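Local structure of ferritin (Pseudo-nitzschia multiseries, 4ISM) at residues T14-A19 against R50-G55. The protein probably stores iron in a soluble, non-toxic form, taking up ferrous iron, oxidising it with dioxygen and depositing it as ferric hydroxides. Residues are numbered along the deposited sequence; the frame is centred on the assembly and turned at random.
Sequences TQEFTA and REHGLG. With ZN (zinc ion), chain M.
Glu16 and His52 share a zinc ion between helices 4-32 and 36-62, an antiparallel pair of the ferritin four-helix bundle; around residues 14-19 and 50-55 the axes approach to 7.8 Å at 166°. The metal marks the ferroxidase centre, where both residues also bind iron. Glu16 OE1 binds zinc at 2.0 Å and His52 ND1 at 2.1 Å; Glu49 and two waters complete the set. Carboxylate and imidazole planes stand 77° apart, with OE1 at the ring edge and in its plane. The Glu16 chain bends at chi2 (-69°), which turns the carboxylate to the metal. Its other oxygen, OE2, accepts hydrogen bonds from second-shell Gln12 and Asn98 and from one of the zinc-bound waters, which together hold the carboxylate against rotation.

No hydrogen bond joins the two segments directly; the rest is close packing. Gly53 lets the backbones approach, its CA 5.0 Å from Glu16 CA, and a CB there would run into the Phe17 ring. Glu16 CB lies against Gly53 N at 3.5 Å. On the side of the pair turned from the metal, Phe17 reaches over Gly53 to Leu54, its CZ 4.0 Å from Leu54 CD2, and Leu24 of the second subunit packs on both side chains. Trimming Phe17 to an alanine would probably open a gap over Gly53 and leave Leu54 without its apolar partner on helix 4-32 of its own chain. Arg50 lends only its aliphatic CG to this ring, while its carbonyl oxygen, already bonded to Leu54 N, meets the ring edge in plane, with O 3.5 Å from Phe17 CE1.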
ATOM      1  N   THR B  14     -10.868 -52.813   3.109  1.00 20.53           N
ATOM      2  CA  THR B  14     -11.275 -53.255   4.437  1.00 19.81           C
ATOM      3  C   THR B  14     -10.145 -53.058   5.440  1.00 18.41           C
ATOM      4  O   THR B  14     -10.375 -52.607   6.542  1.00 18.75           O
ATOM      5  CB  THR B  14     -11.676 -54.736   4.381  1.00 20.37           C
ATOM      6  OG1 THR B  14     -12.668 -54.816   3.347  1.00 21.26           O
ATOM      7  CG2 THR B  14     -12.318 -55.145   5.699  1.00 23.11           C
ATOM      8  N   GLN B  15      -8.941 -53.434   5.055  1.00 18.09           N
ATOM      9  CA  GLN B  15      -7.828 -53.281   5.964  1.00 19.69           C
ATOM     10  C   GLN B  15      -7.594 -51.805   6.333  1.00 18.86           C
ATOM     11  O   GLN B  15      -7.285 -51.543   7.494  1.00 16.57           O
ATOM     12  CB  GLN B  15      -6.567 -53.820   5.314  1.00 22.49           C
ATOM     13  CG  GLN B  15      -5.408 -53.671   6.271  1.00 36.62           C
ATOM     14  CD  GLN B  15      -5.114 -54.946   7.056  1.00 45.52           C
ATOM     15  OE1 GLN B  15      -6.050 -55.708   7.466  1.00 38.71           O
ATOM     16  NE2 GLN B  15      -3.789 -55.251   7.183  1.00 40.15           N
ATOM     17  N   GLU B  16      -7.705 -50.857   5.374  1.00 16.50           N
ATOM     18  CA  GLU B  16      -7.440 -49.445   5.727  1.00 17.20           C
ATOM     19  C   GLU B  16      -8.558 -49.005   6.687  1.00 18.30           C
ATOM     20  O   GLU B  16      -8.293 -48.330   7.687  1.00 18.85           O
ATOM     21  CB  GLU B  16      -7.430 -48.537   4.475  1.00 17.30           C
ATOM     22  CG  GLU B  16      -6.388 -48.964   3.408  1.00 20.54           C
ATOM     23  CD  GLU B  16      -4.972 -48.724   3.904  1.00 26.09           C
ATOM     24  OE1 GLU B  16      -4.788 -47.924   4.886  1.00 22.31           O
ATOM     25  OE2 GLU B  16      -4.026 -49.380   3.395  1.00 25.02           O
ATOM     26  N   PHE B  17      -9.811 -49.395   6.402  1.00 17.96           N
ATOM     27  CA  PHE B  17     -10.918 -48.937   7.290  1.00 18.98           C
ATOM     28  C   PHE B  17     -10.828 -49.605   8.666  1.00 17.43           C
ATOM     29  O   PHE B  17     -11.259 -49.022   9.684  1.00 17.52           O
ATOM     30  CB  PHE B  17     -12.239 -49.203   6.632  1.00 19.58           C
ATOM     31  CG  PHE B  17     -12.510 -48.303   5.453  1.00 20.30           C
ATOM     32  CD1 PHE B  17     -11.796 -47.098   5.252  1.00 20.00           C
ATOM     33  CD2 PHE B  17     -13.483 -48.664   4.522  1.00 22.85           C
ATOM     34  CE1 PHE B  17     -12.076 -46.253   4.176  1.00 18.63           C
ATOM     35  CE2 PHE B  17     -13.759 -47.838   3.446  1.00 21.77           C
ATOM     36  CZ  PHE B  17     -13.067 -46.633   3.277  1.00 23.18           C
ATOM     37  N   THR B  18     -10.406 -50.863   8.689  1.00 19.12           N
ATOM     38  CA  THR B  18     -10.166 -51.591   9.986  1.00 18.93           C
ATOM     39  C   THR B  18      -9.102 -50.843  10.832  1.00 19.31           C
ATOM     40  O   THR B  18      -9.285 -50.651  12.037  1.00 19.73           O
ATOM     41  CB  THR B  18      -9.686 -53.052   9.701  1.00 20.56           C
ATOM     42  OG1 THR B  18     -10.743 -53.790   9.056  1.00 19.79           O
ATOM     43  CG2 THR B  18      -9.221 -53.825  11.008  1.00 18.98           C
ATOM     44  N   ALA B  19      -8.004 -50.467  10.185  1.00 19.05           N
ATOM     45  CA  ALA B  19      -6.936 -49.654  10.785  1.00 18.39           C
ATOM     46  C   ALA B  19      -7.498 -48.366  11.265  1.00 17.21           C
ATOM     47  O   ALA B  19      -7.204 -47.945  12.392  1.00 18.51           O
ATOM     48  CB  ALA B  19      -5.753 -49.440   9.781  1.00 18.67           C
ATOM     49  N   ARG B  50      -8.524 -43.658   7.010  1.00 18.28           N
ATOM     50  CA  ARG B  50      -9.720 -43.550   6.213  1.00 21.32           C
ATOM     51  C   ARG B  50      -9.423 -42.984   4.813  1.00 19.52           C
ATOM     52  O   ARG B  50      -9.879 -43.522   3.799  1.00 19.83           O
ATOM     53  CB  ARG B  50     -10.866 -42.768   6.943  1.00 22.71           C
ATOM     54  CG  ARG B  50     -12.141 -42.733   6.126  1.00 27.08           C
ATOM     55  CD  ARG B  50     -13.420 -42.541   6.961  1.00 35.24           C
ATOM     56  NE  ARG B  50     -14.659 -42.473   6.135  1.00 28.85           N
ATOM     57  CZ  ARG B  50     -14.945 -41.374   5.432  1.00 27.69           C
ATOM     58  NH1 ARG B  50     -14.115 -40.392   5.515  1.00 32.48           N
ATOM     59  NH2 ARG B  50     -15.959 -41.291   4.617  1.00 24.43           N
ATOM     60  N   GLU B  51      -8.641 -41.919   4.746  1.00 19.47           N
ATOM     61  CA  GLU B  51      -8.283 -41.325   3.415  1.00 22.78           C
ATOM     62  C   GLU B  51      -7.550 -42.361   2.561  1.00 18.26           C
ATOM     63  O   GLU B  51      -7.751 -42.444   1.355  1.00 21.09           O
ATOM     64  CB  GLU B  51      -7.392 -40.051   3.588  1.00 21.72           C
ATOM     65  CG  GLU B  51      -8.110 -38.893   4.248  1.00 30.22           C
ATOM     66  CD  GLU B  51      -9.349 -38.456   3.429  1.00 36.45           C
ATOM     67  OE1 GLU B  51      -9.292 -38.396   2.164  1.00 42.06           O
ATOM     68  OE2 GLU B  51     -10.438 -38.246   4.022  1.00 37.48           O
ATOM     69  N   HIS B  52      -6.690 -43.178   3.173  1.00 18.70           N
ATOM     70  CA  HIS B  52      -6.031 -44.258   2.385  1.00 21.14           C
ATOM     71  C   HIS B  52      -7.075 -45.219   1.768  1.00 20.28           C
ATOM     72  O   HIS B  52      -6.950 -45.603   0.608  1.00 22.88           O
ATOM     73  CB  HIS B  52      -5.099 -45.185   3.236  1.00 17.96           C
ATOM     74  CG  HIS B  52      -3.910 -44.495   3.847  1.00 22.25           C
ATOM     75  ND1 HIS B  52      -3.173 -45.073   4.855  1.00 19.87           N
ATOM     76  CD2 HIS B  52      -3.350 -43.272   3.624  1.00 23.89           C
ATOM     77  CE1 HIS B  52      -2.225 -44.233   5.254  1.00 27.03           C
ATOM     78  NE2 HIS B  52      -2.320 -43.123   4.537  1.00 23.30           N
ATOM     79  N   GLY B  53      -8.000 -45.691   2.580  1.00 19.50           N
ATOM     80  CA  GLY B  53      -9.091 -46.530   2.057  1.00 18.70           C
ATOM     81  C   GLY B  53      -9.819 -45.857   0.887  1.00 19.15           C
ATOM     82  O   GLY B  53     -10.188 -46.495  -0.129  1.00 19.62           O
ATOM     83  N   LEU B  54     -10.197 -44.620   1.105  1.00 17.26           N
ATOM     84  CA  LEU B  54     -10.881 -43.889   0.030  1.00 17.79           C
ATOM     85  C   LEU B  54     -10.050 -43.807  -1.264  1.00 19.23           C
ATOM     86  O   LEU B  54     -10.595 -43.728  -2.395  1.00 20.73           O
ATOM     87  CB  LEU B  54     -11.309 -42.496   0.474  1.00 18.06           C
ATOM     88  CG  LEU B  54     -12.333 -42.479   1.640  1.00 19.09           C
ATOM     89  CD1 LEU B  54     -12.515 -41.010   2.135  1.00 19.87           C
ATOM     90  CD2 LEU B  54     -13.644 -43.192   1.294  1.00 19.22           C
ATOM     91  N   GLY B  55      -8.761 -43.653  -1.083  1.00 19.57           N
ATOM     92  CA  GLY B  55      -7.862 -43.693  -2.274  1.00 20.89           C
ATOM     93  C   GLY B  55      -7.894 -44.969  -3.037  1.00 18.44           C
ATOM     94  O   GLY B  55      -7.844 -44.971  -4.268  1.00 19.80           O
TER
HETATM   95 ZN    ZN M 201      -3.131 -47.024   5.565  1.00 26.80          ZN
HETATM   96  O   HOH W   1      -2.040 -47.737   3.633  1.00 25.98           O
HETATM   97  O   HOH W   2      -1.468 -47.562   6.668  1.00 24.87           O